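Local coordinates for angiopoietin-related protein 3 (Homo sapiens, PDB 6EUA) that raises plasma triglycerides by inhibiting lipoprotein lipase and, through its fibrinogen-like domain, the part present here, mediates endothelial cell adhesion, at residues S47-I52 against N95-I100; E79-L84 against L146-W151; L129-G134 against I140-D145; W169-H172 against E177-L180; S200-S203 against R207-S210. All blocks are in the same frame, centred on the assembly; numbering follows the deposited sequence.

Interaction 1 of 5, residues S47-I52 against N95-I100; sequences SPWTLI and NYVLRI
Trp49 lays its six-membered ring against the aliphatic part of Arg99 and the side of Val97. Strands 47-55 and 96-104 are not direct partners; both pair antiparallel with strand 213-220 in the large sheet of the fibrinogen-like domain, and their short segments run at 73° to each other, 8.9 Å apart at closest approach. A broad indole suits this place because it can bridge that separation. Its CG lies anti to the carbonyl carbon (chi1 -60°), and the ring is carried toward segment 95-100. Arg99 CB sits over one face, 3.8 Å from the centroid of the six-membered ring in a CH-pi contact displaced toward the rim. The extended Arg99 chain then crosses the indole at about a right angle, with CD 3.8 Å from Trp49 CZ2. Val97 CG1 touches Trp49 CH2 at 3.6 Å, and the backbone O of Val97 comes to the ring edge, 3.5 Å from Trp49 CZ3. Elsewhere the indole meets His219 edge-to-face and touches Leu217. An alanine at Trp49 would leave Arg99 CB and Val97 CG1 without their aromatic partner and would probably open a gap between the strands. Arginine serves two purposes here: its methylenes meet the ring, while its guanidinium forms a salt bridge with Glu101. The two segments are thus joined by dispersion and CH-pi attraction, with the charge paired away from the indole.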
# COMPACT_ATOMS: atom_id res chain seq x y z
N SER A 47 -4.65 13.20 14.93
CA SER A 47 -5.86 13.70 14.29
C SER A 47 -6.02 13.13 12.88
O SER A 47 -5.07 13.20 12.09
CB SER A 47 -5.83 15.25 14.21
OG SER A 47 -5.99 15.85 15.48
N PRO A 48 -7.20 12.63 12.51
CA PRO A 48 -7.38 12.05 11.18
C PRO A 48 -7.71 13.07 10.10
O PRO A 48 -8.41 14.06 10.34
CB PRO A 48 -8.58 11.11 11.38
CG PRO A 48 -9.41 11.87 12.38
CD PRO A 48 -8.44 12.55 13.30
N TRP A 49 -7.20 12.81 8.90
CA TRP A 49 -7.47 13.58 7.69
C TRP A 49 -7.87 12.63 6.57
O TRP A 49 -7.42 11.48 6.54
CB TRP A 49 -6.23 14.41 7.22
CG TRP A 49 -5.72 15.42 8.23
CD1 TRP A 49 -4.95 15.16 9.34
CD2 TRP A 49 -5.96 16.84 8.24
NE1 TRP A 49 -4.70 16.33 10.03
CE2 TRP A 49 -5.30 17.37 9.38
CE3 TRP A 49 -6.67 17.71 7.40
CZ2 TRP A 49 -5.32 18.75 9.69
CZ3 TRP A 49 -6.69 19.07 7.71
CH2 TRP A 49 -6.02 19.58 8.86
N THR A 50 -8.70 13.11 5.63
CA THR A 50 -8.87 12.43 4.34
C THR A 50 -7.84 13.00 3.37
O THR A 50 -7.83 14.21 3.11
CB THR A 50 -10.29 12.60 3.78
OG1 THR A 50 -11.26 12.08 4.70
CG2 THR A 50 -10.43 11.86 2.43
N LEU A 51 -6.97 12.15 2.83
CA LEU A 51 -5.99 12.61 1.85
C LEU A 51 -6.67 12.73 0.49
O LEU A 51 -7.19 11.74 -0.03
CB LEU A 51 -4.81 11.64 1.77
CG LEU A 51 -3.63 11.92 0.84
CD1 LEU A 51 -2.96 13.28 1.16
CD2 LEU A 51 -2.61 10.81 0.96
N ILE A 52 -6.69 13.93 -0.10
CA ILE A 52 -7.35 14.12 -1.39
C ILE A 52 -6.38 14.29 -2.55
O ILE A 52 -6.80 14.16 -3.71
CB ILE A 52 -8.36 15.28 -1.35
CG1 ILE A 52 -7.65 16.62 -1.08
CG2 ILE A 52 -9.45 15.00 -0.30
CD1 ILE A 52 -8.46 17.84 -1.50
N ASN A 95 -18.39 23.49 6.56
CA ASN A 95 -17.09 24.16 6.69
C ASN A 95 -16.05 23.09 7.04
O ASN A 95 -16.19 22.39 8.04
CB ASN A 95 -17.18 25.26 7.76
CG ASN A 95 -15.87 25.99 7.99
OD1 ASN A 95 -15.08 26.20 7.06
ND2 ASN A 95 -15.65 26.42 9.22
N TYR A 96 -15.04 22.92 6.18
CA TYR A 96 -13.99 21.93 6.39
C TYR A 96 -12.64 22.63 6.51
O TYR A 96 -12.49 23.82 6.19
CB TYR A 96 -13.93 20.91 5.23
CG TYR A 96 -14.53 19.54 5.50
CD1 TYR A 96 -15.87 19.41 5.80
CD2 TYR A 96 -13.75 18.38 5.43
CE1 TYR A 96 -16.43 18.17 6.03
CE2 TYR A 96 -14.31 17.12 5.65
CZ TYR A 96 -15.66 17.03 5.96
OH TYR A 96 -16.26 15.80 6.20
N VAL A 97 -11.65 21.87 6.95
CA VAL A 97 -10.28 22.35 7.15
C VAL A 97 -9.40 21.70 6.10
O VAL A 97 -9.42 20.47 5.95
CB VAL A 97 -9.78 22.01 8.57
CG1 VAL A 97 -8.29 22.36 8.75
CG2 VAL A 97 -10.66 22.70 9.62
N LEU A 98 -8.62 22.50 5.38
CA LEU A 98 -7.69 21.99 4.39
C LEU A 98 -6.26 22.17 4.88
O LEU A 98 -5.88 23.28 5.27
CB LEU A 98 -7.87 22.68 3.03
CG LEU A 98 -6.76 22.44 1.99
CD1 LEU A 98 -6.91 21.08 1.32
CD2 LEU A 98 -6.70 23.55 0.94
N ARG A 99 -5.48 21.09 4.84
CA ARG A 99 -4.07 21.16 5.18
C ARG A 99 -3.25 20.85 3.94
O ARG A 99 -3.52 19.87 3.24
CB ARG A 99 -3.71 20.19 6.31
CG ARG A 99 -2.21 20.07 6.59
CD ARG A 99 -1.97 19.31 7.88
NE ARG A 99 -0.55 18.99 8.05
CZ ARG A 99 0.21 19.49 9.01
NH1 ARG A 99 -0.33 20.34 9.89
NH2 ARG A 99 1.49 19.17 9.09
N ILE A 100 -2.28 21.71 3.66
CA ILE A 100 -1.36 21.50 2.54
C ILE A 100 0.01 21.23 3.14
O ILE A 100 0.51 22.01 3.96
CB ILE A 100 -1.34 22.71 1.59
CG1 ILE A 100 -2.67 22.77 0.82
CG2 ILE A 100 -0.14 22.65 0.65
CD1 ILE A 100 -2.83 24.01 -0.04

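Interaction 2 of 5, residues E79-L84 against L146-W151; sequences EFWLGL and LVFSTW
Leu84 and Phe148 meet because Leu84 CG stands anti to its carbonyl carbon (chi1 -73°) while Phe148 CG lies on the far side from its own backbone N (chi1 -154°), which together bring a methyl group onto a ring face. This is a buried contact in the fibrinogen-like domain, joining strand 80-81 of the large antiparallel sheet and the first residue of helix 84-91 to strand 147-149, which belongs to a separate two-stranded sheet. The side chains of Trp81, from strand 80-81, and Phe148 come toward each other from opposite directions. Their planes are near parallel, at 27°, yet the rings are slid so far apart that they barely overlap, with centroids 5.9 Å apart; the nearest atoms are Trp81 CZ2 and Phe148 CZ, at 4.1 Å. Two broad rings and a branched leucine suit such an interior, and the one polar atom of the indole, Trp81 NE1, is satisfied by the backbone O of Tyr69. Gly83, at the N-cap of helix 84-91, has backbone angles that would press any CB against the preceding carbonyl O, so glycine fits the turn leading into Leu84. Trp170 meets the Phe148 ring edge-to-face. Over one Phe148 face, Leu84 CD1 makes a CH-pi contact 3.7 Å from the centroid, its nearest ring atom being CD2 at 3.5 Å.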
# COMPACT_ATOMS: atom_id res chain seq x y z
N GLU A 79 0.74 8.33 -6.14
CA GLU A 79 0.29 9.64 -6.56
C GLU A 79 -1.13 9.56 -7.11
O GLU A 79 -1.42 8.69 -7.94
CB GLU A 79 1.23 10.23 -7.61
CG GLU A 79 2.69 10.25 -7.23
CD GLU A 79 3.51 11.03 -8.25
OE1 GLU A 79 3.40 10.71 -9.46
OE2 GLU A 79 4.20 11.99 -7.87
N PHE A 80 -2.01 10.45 -6.66
CA PHE A 80 -3.41 10.38 -7.04
C PHE A 80 -4.08 11.72 -6.81
O PHE A 80 -3.58 12.59 -6.07
CB PHE A 80 -4.16 9.29 -6.26
CG PHE A 80 -4.50 9.69 -4.87
CD1 PHE A 80 -3.61 9.46 -3.83
CD2 PHE A 80 -5.71 10.33 -4.59
CE1 PHE A 80 -3.92 9.85 -2.53
CE2 PHE A 80 -6.01 10.74 -3.30
CZ PHE A 80 -5.11 10.49 -2.27
N TRP A 81 -5.27 11.85 -7.40
CA TRP A 81 -6.21 12.93 -7.16
C TRP A 81 -7.56 12.30 -6.89
O TRP A 81 -8.05 11.51 -7.70
CB TRP A 81 -6.29 13.85 -8.38
CG TRP A 81 -7.42 14.82 -8.29
CD1 TRP A 81 -8.63 14.73 -8.89
CD2 TRP A 81 -7.42 16.05 -7.55
NE1 TRP A 81 -9.40 15.82 -8.58
CE2 TRP A 81 -8.68 16.66 -7.77
CE3 TRP A 81 -6.49 16.70 -6.74
CZ2 TRP A 81 -9.02 17.88 -7.20
CZ3 TRP A 81 -6.84 17.91 -6.17
CH2 TRP A 81 -8.09 18.48 -6.40
N LEU A 82 -8.16 12.61 -5.74
CA LEU A 82 -9.31 11.83 -5.31
C LEU A 82 -10.50 11.97 -6.27
O LEU A 82 -11.22 11.00 -6.53
CB LEU A 82 -9.72 12.22 -3.90
CG LEU A 82 -10.92 11.42 -3.37
CD1 LEU A 82 -10.61 9.92 -3.32
CD2 LEU A 82 -11.32 11.93 -1.99
N GLY A 83 -10.70 13.17 -6.82
CA GLY A 83 -11.89 13.41 -7.68
C GLY A 83 -12.76 14.47 -7.05
O GLY A 83 -13.12 14.39 -5.87
N LEU A 84 -13.07 15.51 -7.83
CA LEU A 84 -13.86 16.62 -7.31
C LEU A 84 -15.24 16.16 -6.84
O LEU A 84 -15.72 16.59 -5.78
CB LEU A 84 -13.99 17.72 -8.36
CG LEU A 84 -12.70 18.52 -8.58
CD1 LEU A 84 -12.74 19.41 -9.84
CD2 LEU A 84 -12.38 19.35 -7.34
N LEU A 146 -12.60 30.83 -5.97
CA LEU A 146 -11.62 30.23 -6.87
C LEU A 146 -12.28 29.15 -7.71
O LEU A 146 -12.79 28.16 -7.17
CB LEU A 146 -10.45 29.64 -6.09
CG LEU A 146 -9.82 30.61 -5.09
CD1 LEU A 146 -8.98 29.83 -4.11
CD2 LEU A 146 -9.01 31.64 -5.84
N VAL A 147 -12.21 29.30 -9.03
CA VAL A 147 -12.88 28.41 -9.97
C VAL A 147 -11.89 27.37 -10.47
O VAL A 147 -10.76 27.70 -10.85
CB VAL A 147 -13.46 29.21 -11.15
CG1 VAL A 147 -14.03 28.27 -12.19
CG2 VAL A 147 -14.50 30.18 -10.66
N PHE A 148 -12.31 26.10 -10.48
CA PHE A 148 -11.47 25.03 -10.99
C PHE A 148 -11.49 24.98 -12.51
O PHE A 148 -12.54 25.16 -13.13
CB PHE A 148 -11.95 23.68 -10.44
CG PHE A 148 -10.87 22.64 -10.38
CD1 PHE A 148 -10.04 22.56 -9.26
CD2 PHE A 148 -10.71 21.72 -11.41
CE1 PHE A 148 -9.05 21.58 -9.18
CE2 PHE A 148 -9.72 20.74 -11.33
CZ PHE A 148 -8.90 20.66 -10.21
N SER A 149 -10.33 24.71 -13.10
CA SER A 149 -10.21 24.60 -14.54
C SER A 149 -9.21 23.51 -14.89
O SER A 149 -8.24 23.28 -14.16
CB SER A 149 -9.77 25.93 -15.17
OG SER A 149 -10.80 26.89 -15.02
N THR A 150 -9.44 22.85 -16.03
CA THR A 150 -8.53 21.87 -16.60
C THR A 150 -8.13 22.30 -18.02
O THR A 150 -8.60 23.32 -18.52
CB THR A 150 -9.16 20.47 -16.61
OG1 THR A 150 -10.42 20.53 -17.30
CG2 THR A 150 -9.39 19.99 -15.18
N TRP A 151 -7.24 21.53 -18.66
CA TRP A 151 -6.75 21.93 -19.98
C TRP A 151 -7.86 21.92 -21.02
O TRP A 151 -7.80 22.68 -22.00
CB TRP A 151 -5.60 21.02 -20.44
CG TRP A 151 -6.00 19.62 -20.86
CD1 TRP A 151 -5.97 18.49 -20.08
CD2 TRP A 151 -6.47 19.19 -22.15
NE1 TRP A 151 -6.39 17.40 -20.80
CE2 TRP A 151 -6.71 17.80 -22.07
CE3 TRP A 151 -6.72 19.85 -23.36
CZ2 TRP A 151 -7.18 17.05 -23.15
CZ3 TRP A 151 -7.20 19.11 -24.43
CH2 TRP A 151 -7.42 17.72 -24.32

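Interaction 3 of 5, residues L129-G134 against I140-D145; sequences LVAITG and IPENKD
The carboxylate of Glu142 is approached out of its plane by Ala131: the backbone N donates to OE1 from above, 66° out of that plane, while CB is 3.4 Å from both OE1 and OE2. The bond itself is short and nearly straight, with Ala131 N 2.8 Å from Glu142 OE1. The small alanine methyl lets the acid come this close to the backbone, and the Glu142 chain, extended beyond CG, spans the distance. OE2 also has a weak hydrogen bond from Asn138. The flat amide of Asn143 meets Val130 with its oxygen, OD1 lying 3.3 Å from CG2. A backbone-to-backbone bond runs from Asn143 N to Leu129 O at 2.9 Å, almost linear at 175°. Asn143 has the positive phi that asparagine tolerates well. Further in, Leu129 CD1 packs on Ile140 CG2 at 3.6 Å, both side chains also touching Tyr114 of strand 109-118. A water accepts from Leu129 N at 2.8 Å, between this strand and the loop. Strand 127-134 is an outer strand of the large sheet, and the irregular segment 140-145 supplies acceptor and donor to its backbone, one from a side chain, so the loop is fastened to the edge without becoming a further strand.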
# COMPACT_ATOMS: atom_id res chain seq x y z
N LEU A 129 -11.22 29.95 0.45
CA LEU A 129 -10.26 29.64 1.51
C LEU A 129 -9.98 30.84 2.40
O LEU A 129 -9.95 31.99 1.93
CB LEU A 129 -8.91 29.16 0.96
CG LEU A 129 -8.78 28.05 -0.07
CD1 LEU A 129 -7.37 28.06 -0.65
CD2 LEU A 129 -9.05 26.74 0.59
N VAL A 130 -9.71 30.56 3.67
CA VAL A 130 -9.17 31.53 4.62
C VAL A 130 -8.04 30.84 5.38
O VAL A 130 -8.25 29.77 5.96
CB VAL A 130 -10.24 32.05 5.59
CG1 VAL A 130 -9.60 32.97 6.64
CG2 VAL A 130 -11.35 32.78 4.84
N ALA A 131 -6.86 31.45 5.41
CA ALA A 131 -5.72 30.82 6.06
C ALA A 131 -5.84 30.89 7.58
O ALA A 131 -6.28 31.90 8.14
CB ALA A 131 -4.41 31.48 5.61
N ILE A 132 -5.44 29.81 8.25
CA ILE A 132 -5.53 29.73 9.71
C ILE A 132 -4.14 29.72 10.34
O ILE A 132 -3.76 30.65 11.05
CB ILE A 132 -6.30 28.49 10.17
CG1 ILE A 132 -7.63 28.36 9.45
CG2 ILE A 132 -6.45 28.50 11.69
CD1 ILE A 132 -8.29 27.03 9.70
N THR A 133 -3.39 28.64 10.11
CA THR A 133 -2.04 28.46 10.65
C THR A 133 -1.12 27.92 9.56
O THR A 133 -1.57 27.55 8.47
CB THR A 133 -2.02 27.51 11.86
OG1 THR A 133 -2.37 26.18 11.45
CG2 THR A 133 -2.98 27.97 12.94
N GLY A 134 0.16 27.88 9.87
CA GLY A 134 1.16 27.28 9.02
C GLY A 134 2.54 27.84 9.31
O GLY A 134 2.71 28.88 9.94
N ILE A 140 -2.06 31.13 -2.13
CA ILE A 140 -3.36 31.08 -2.79
C ILE A 140 -4.17 32.29 -2.33
O ILE A 140 -4.16 32.61 -1.13
CB ILE A 140 -4.08 29.75 -2.48
CG1 ILE A 140 -3.16 28.57 -2.80
CG2 ILE A 140 -5.39 29.62 -3.24
CD1 ILE A 140 -3.55 27.26 -2.12
N PRO A 141 -4.84 33.00 -3.23
CA PRO A 141 -5.65 34.15 -2.81
C PRO A 141 -6.72 33.75 -1.81
O PRO A 141 -7.45 32.78 -2.00
CB PRO A 141 -6.27 34.64 -4.12
CG PRO A 141 -5.35 34.15 -5.20
CD PRO A 141 -4.83 32.82 -4.70
N GLU A 142 -6.82 34.52 -0.72
CA GLU A 142 -7.80 34.26 0.32
C GLU A 142 -9.06 35.11 0.12
O GLU A 142 -9.02 36.18 -0.48
CB GLU A 142 -7.22 34.55 1.71
CG GLU A 142 -6.01 33.73 2.09
CD GLU A 142 -5.53 34.05 3.50
OE1 GLU A 142 -6.37 34.05 4.43
OE2 GLU A 142 -4.32 34.33 3.67
N ASN A 143 -10.18 34.61 0.65
CA ASN A 143 -11.46 35.32 0.67
C ASN A 143 -11.96 35.64 -0.73
O ASN A 143 -12.65 36.64 -0.96
CB ASN A 143 -11.36 36.60 1.51
CG ASN A 143 -11.37 36.30 2.98
OD1 ASN A 143 -12.32 35.69 3.50
ND2 ASN A 143 -10.31 36.69 3.68
N LYS A 144 -11.61 34.79 -1.69
CA LYS A 144 -12.00 34.92 -3.08
C LYS A 144 -12.60 33.61 -3.56
O LYS A 144 -12.21 32.53 -3.11
CB LYS A 144 -10.80 35.29 -3.97
CG LYS A 144 -9.95 36.44 -3.42
CD LYS A 144 -10.36 37.75 -4.02
CE LYS A 144 -9.69 38.92 -3.30
NZ LYS A 144 -10.71 39.83 -2.69
N ASP A 145 -13.54 33.72 -4.49
CA ASP A 145 -14.12 32.55 -5.15
C ASP A 145 -13.14 32.03 -6.19
O ASP A 145 -12.87 32.70 -7.19
CB ASP A 145 -15.46 32.91 -5.79
CG ASP A 145 -16.54 33.22 -4.77
OD1 ASP A 145 -17.44 34.03 -5.07
OD2 ASP A 145 -16.48 32.64 -3.66
O HOH W 1 -10.28 31.87 -1.43

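Interaction 4 of 5, residues W169-H172 against E177-L180; sequences WWWH and ENNL
Asn179 ND2, 3.8 Å from the edge of the Trp171 ring at CZ2, is gripped by two backbone carbonyls: it bonds to Glu163 O and more weakly to Ser166 O. A short amide suits this place, since its far side also takes part: OD1 receives a weak bond from Asn181 N and rests 3.5 Å from Trp169 CB. The amide is turned only 22° from the Trp169 indole plane but stands almost perpendicular to that of Trp171. Trp169 has the largest share of the contact. Its CG is anti to the backbone N (chi1 -161°), which lays one face of the indole against the backbone of segment 177-180. Asn179 CA sits almost squarely over the five-membered ring, 3.8 Å from the centroid, as a CH-pi contact. Along the same face lies Leu180 N, and Leu180 CB touches Trp169 CH2 at 3.8 Å; the opposite face meets Trp170 CE3. A serine in place of Trp169 would take away this platform, and the turn through Asn179 would probably be left unsupported and freer to shift. That turn is an inverse gamma turn centred on Asn179, closed by a weak bond from Leu180 N to Asn178 O. Trp171 adds another layer, with Trp169 CD1 over one of its faces. Between the two segments lies Cys175, probably disulfide-bonded to Cys161. Paired tryptophans, a cysteine and then an Asn-Leu-Asn-Gly run form a recognised signature of fibrinogen-like domains, and this contact folds the start of that run back onto the tryptophans.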
# COMPACT_ATOMS: atom_id res chain seq x y z
N TRP A 169 -6.72 22.99 -11.42
CA TRP A 169 -6.47 23.81 -10.24
C TRP A 169 -7.52 24.90 -10.11
O TRP A 169 -8.25 25.20 -11.06
CB TRP A 169 -5.07 24.44 -10.28
CG TRP A 169 -4.57 24.92 -8.93
CD1 TRP A 169 -4.21 26.21 -8.56
CD2 TRP A 169 -4.36 24.10 -7.77
NE1 TRP A 169 -3.81 26.22 -7.25
CE2 TRP A 169 -3.89 24.95 -6.74
CE3 TRP A 169 -4.54 22.73 -7.50
CZ2 TRP A 169 -3.59 24.47 -5.46
CZ3 TRP A 169 -4.22 22.25 -6.23
CH2 TRP A 169 -3.76 23.12 -5.23
N TRP A 170 -7.58 25.50 -8.92
CA TRP A 170 -8.51 26.58 -8.62
C TRP A 170 -7.83 27.92 -8.88
O TRP A 170 -6.69 28.13 -8.45
CB TRP A 170 -8.97 26.50 -7.17
CG TRP A 170 -9.87 25.31 -6.79
CD1 TRP A 170 -11.24 25.24 -6.93
CD2 TRP A 170 -9.46 24.07 -6.20
NE1 TRP A 170 -11.70 24.03 -6.45
CE2 TRP A 170 -10.63 23.30 -6.00
CE3 TRP A 170 -8.23 23.54 -5.81
CZ2 TRP A 170 -10.60 22.02 -5.43
CZ3 TRP A 170 -8.19 22.28 -5.23
CH2 TRP A 170 -9.38 21.52 -5.06
N TRP A 171 -8.52 28.83 -9.56
CA TRP A 171 -7.89 30.06 -10.03
C TRP A 171 -8.79 31.26 -9.78
O TRP A 171 -10.02 31.14 -9.69
CB TRP A 171 -7.54 30.00 -11.52
CG TRP A 171 -6.46 28.99 -11.84
CD1 TRP A 171 -6.62 27.80 -12.51
CD2 TRP A 171 -5.07 29.07 -11.51
NE1 TRP A 171 -5.42 27.14 -12.61
CE2 TRP A 171 -4.45 27.90 -12.00
CE3 TRP A 171 -4.29 30.01 -10.83
CZ2 TRP A 171 -3.09 27.65 -11.83
CZ3 TRP A 171 -2.93 29.77 -10.68
CH2 TRP A 171 -2.34 28.60 -11.18
N HIS A 172 -8.15 32.42 -9.67
CA HIS A 172 -8.79 33.72 -9.70
C HIS A 172 -7.88 34.60 -10.56
O HIS A 172 -6.74 34.24 -10.85
CB HIS A 172 -8.98 34.27 -8.28
CG HIS A 172 -9.28 35.73 -8.21
ND1 HIS A 172 -8.70 36.54 -7.26
CD2 HIS A 172 -10.14 36.51 -8.90
CE1 HIS A 172 -9.16 37.77 -7.40
NE2 HIS A 172 -10.02 37.78 -8.40
N GLU A 177 1.82 31.60 -8.66
CA GLU A 177 2.53 30.32 -8.72
C GLU A 177 2.13 29.52 -7.49
O GLU A 177 2.77 29.59 -6.43
CB GLU A 177 4.04 30.54 -8.79
CG GLU A 177 4.60 30.56 -10.20
CD GLU A 177 5.97 31.23 -10.28
OE1 GLU A 177 6.89 30.62 -10.85
OE2 GLU A 177 6.11 32.37 -9.77
N ASN A 178 1.04 28.74 -7.63
CA ASN A 178 0.46 27.99 -6.53
C ASN A 178 -0.14 26.65 -6.98
O ASN A 178 -0.96 26.07 -6.25
CB ASN A 178 -0.64 28.83 -5.85
CG ASN A 178 -1.92 28.91 -6.71
OD1 ASN A 178 -1.88 28.76 -7.92
ND2 ASN A 178 -3.05 29.13 -6.06
N ASN A 179 0.21 26.16 -8.17
CA ASN A 179 -0.48 25.03 -8.78
C ASN A 179 0.18 23.73 -8.37
O ASN A 179 1.06 23.21 -9.05
CB ASN A 179 -0.51 25.19 -10.30
CG ASN A 179 -1.34 24.10 -10.99
OD1 ASN A 179 -1.81 23.15 -10.35
ND2 ASN A 179 -1.53 24.26 -12.30
N LEU A 180 -0.29 23.17 -7.26
CA LEU A 180 0.21 21.89 -6.79
C LEU A 180 -0.15 20.74 -7.73
O LEU A 180 0.45 19.66 -7.61
CB LEU A 180 -0.31 21.60 -5.39
CG LEU A 180 -0.00 22.66 -4.34
CD1 LEU A 180 -0.33 22.13 -2.97
CD2 LEU A 180 1.46 23.13 -4.42

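Interaction 5 of 5, residues S200-S203 against R207-S210; sequences SWKS and RLYS
The short strand segments 200-202 and 208-210 run antiparallel at 160°, their axes 4.4 Å apart at closest approach, and Trp201 and Tyr209 form the hydrogen-bonded pair between them. This is a beta hairpin on the periphery of the fibrinogen-like domain. Trp201 N donates to Tyr209 O at 3.0 Å, in the carbonyl plane, and Tyr209 N returns a straighter bond to Trp201 O at 2.8 Å, coming from above that carbonyl plane. Near the turn, Ser203 N bonds to Arg207 O at 3.1 Å. On the face that carries Lys202 and Leu208, a non-hydrogen-bonded pair, the leucine branches in two directions: CD1 lies on Lys202 CB at 3.8 Å and CD2 on Ser200 CB at 3.8 Å. The Lys202 chain bends away at chi2 (-99°), and its amine finds a salt-bridge partner in Glu177, so lysine contributes methylenes to the hairpin and its charge elsewhere. The other face is aromatic and buried. Trp201 reaches inward to Ile100 and Leu102 of strand 96-104 and bonds through NE1 to Pro137 O, while Tyr209 meets His110 edge-to-face. The two side chains cross at a slant, and Tyr209 CD2 comes to the edge of the indole, 4.0 Å from Trp201 CD1.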
# COMPACT_ATOMS: atom_id res chain seq x y z
N SER A 200 6.19 24.44 -7.82
CA SER A 200 6.50 25.77 -7.32
C SER A 200 5.41 26.28 -6.39
O SER A 200 4.22 26.07 -6.64
CB SER A 200 6.69 26.76 -8.48
OG SER A 200 7.60 26.26 -9.44
N TRP A 201 5.83 26.98 -5.34
CA TRP A 201 4.91 27.58 -4.36
C TRP A 201 5.44 28.97 -4.02
O TRP A 201 6.33 29.13 -3.17
CB TRP A 201 4.78 26.70 -3.13
CG TRP A 201 3.88 27.25 -2.08
CD1 TRP A 201 4.23 28.04 -1.02
CD2 TRP A 201 2.47 27.02 -1.95
NE1 TRP A 201 3.13 28.32 -0.25
CE2 TRP A 201 2.03 27.70 -0.79
CE3 TRP A 201 1.53 26.30 -2.72
CZ2 TRP A 201 0.70 27.71 -0.39
CZ3 TRP A 201 0.20 26.30 -2.30
CH2 TRP A 201 -0.20 27.00 -1.15
N LYS A 202 4.90 29.98 -4.70
CA LYS A 202 5.37 31.36 -4.57
C LYS A 202 4.41 32.11 -3.67
O LYS A 202 3.27 32.38 -4.05
CB LYS A 202 5.48 32.03 -5.94
CG LYS A 202 6.26 33.34 -5.93
CD LYS A 202 5.33 34.54 -5.89
CE LYS A 202 4.37 34.53 -7.07
NZ LYS A 202 5.08 34.28 -8.35
N SER A 203 4.88 32.46 -2.48
CA SER A 203 4.02 33.14 -1.53
C SER A 203 3.83 34.60 -1.92
O SER A 203 4.44 35.12 -2.86
CB SER A 203 4.59 33.03 -0.13
OG SER A 203 5.96 33.39 -0.13
N ARG A 207 8.88 35.02 -2.03
CA ARG A 207 9.72 33.85 -1.84
C ARG A 207 9.09 32.63 -2.51
O ARG A 207 7.97 32.24 -2.18
CB ARG A 207 9.95 33.62 -0.35
CG ARG A 207 10.34 32.19 -0.00
CD ARG A 207 11.79 31.89 -0.37
NE ARG A 207 12.21 30.57 0.11
CZ ARG A 207 12.38 30.24 1.38
NH1 ARG A 207 12.19 31.14 2.35
NH2 ARG A 207 12.76 29.01 1.70
N LEU A 208 9.81 32.02 -3.45
CA LEU A 208 9.31 30.87 -4.19
C LEU A 208 9.96 29.60 -3.65
O LEU A 208 11.19 29.48 -3.62
CB LEU A 208 9.60 31.01 -5.68
CG LEU A 208 8.80 30.10 -6.61
CD1 LEU A 208 8.53 30.81 -7.92
CD2 LEU A 208 9.52 28.77 -6.85
N TYR A 209 9.13 28.64 -3.24
CA TYR A 209 9.58 27.36 -2.70
C TYR A 209 9.58 26.31 -3.80
O TYR A 209 8.56 26.13 -4.48
CB TYR A 209 8.70 26.92 -1.54
CG TYR A 209 8.77 27.83 -0.34
CD1 TYR A 209 9.62 27.53 0.72
CD2 TYR A 209 8.00 28.98 -0.25
CE1 TYR A 209 9.69 28.34 1.82
CE2 TYR A 209 8.07 29.80 0.86
CZ TYR A 209 8.93 29.48 1.89
OH TYR A 209 9.03 30.28 3.01
N SER A 210 10.71 25.62 -3.96
CA SER A 210 10.81 24.46 -4.84
C SER A 210 10.22 23.24 -4.13
O SER A 210 10.68 22.88 -3.04
CB SER A 210 12.27 24.21 -5.22
OG SER A 210 12.40 23.17 -6.17

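All five contacts lie in one fibrinogen-like domain. Along the chain, interactions 1 and 2 interlock, their segments alternating; interaction 3 is nested within the loop closed by interaction 2, and interactions 4 and 5 follow in series. Interactions 1, 2 and 3 all reach the large antiparallel sheet, whereas strands 147-149 and 169-171 pair with each other, putting the centres of interactions 2 and 4 only about 10 Å apart. Interactions 4 and 5 are joined by the Glu177–Lys202 salt bridge. Ile100 touches Ile140, Leu180 and Trp201, linking interaction 1 with 3, 4 and 5. Strands and two irregular segments, some close in sequence and some far apart, are thereby packed into one compact domain.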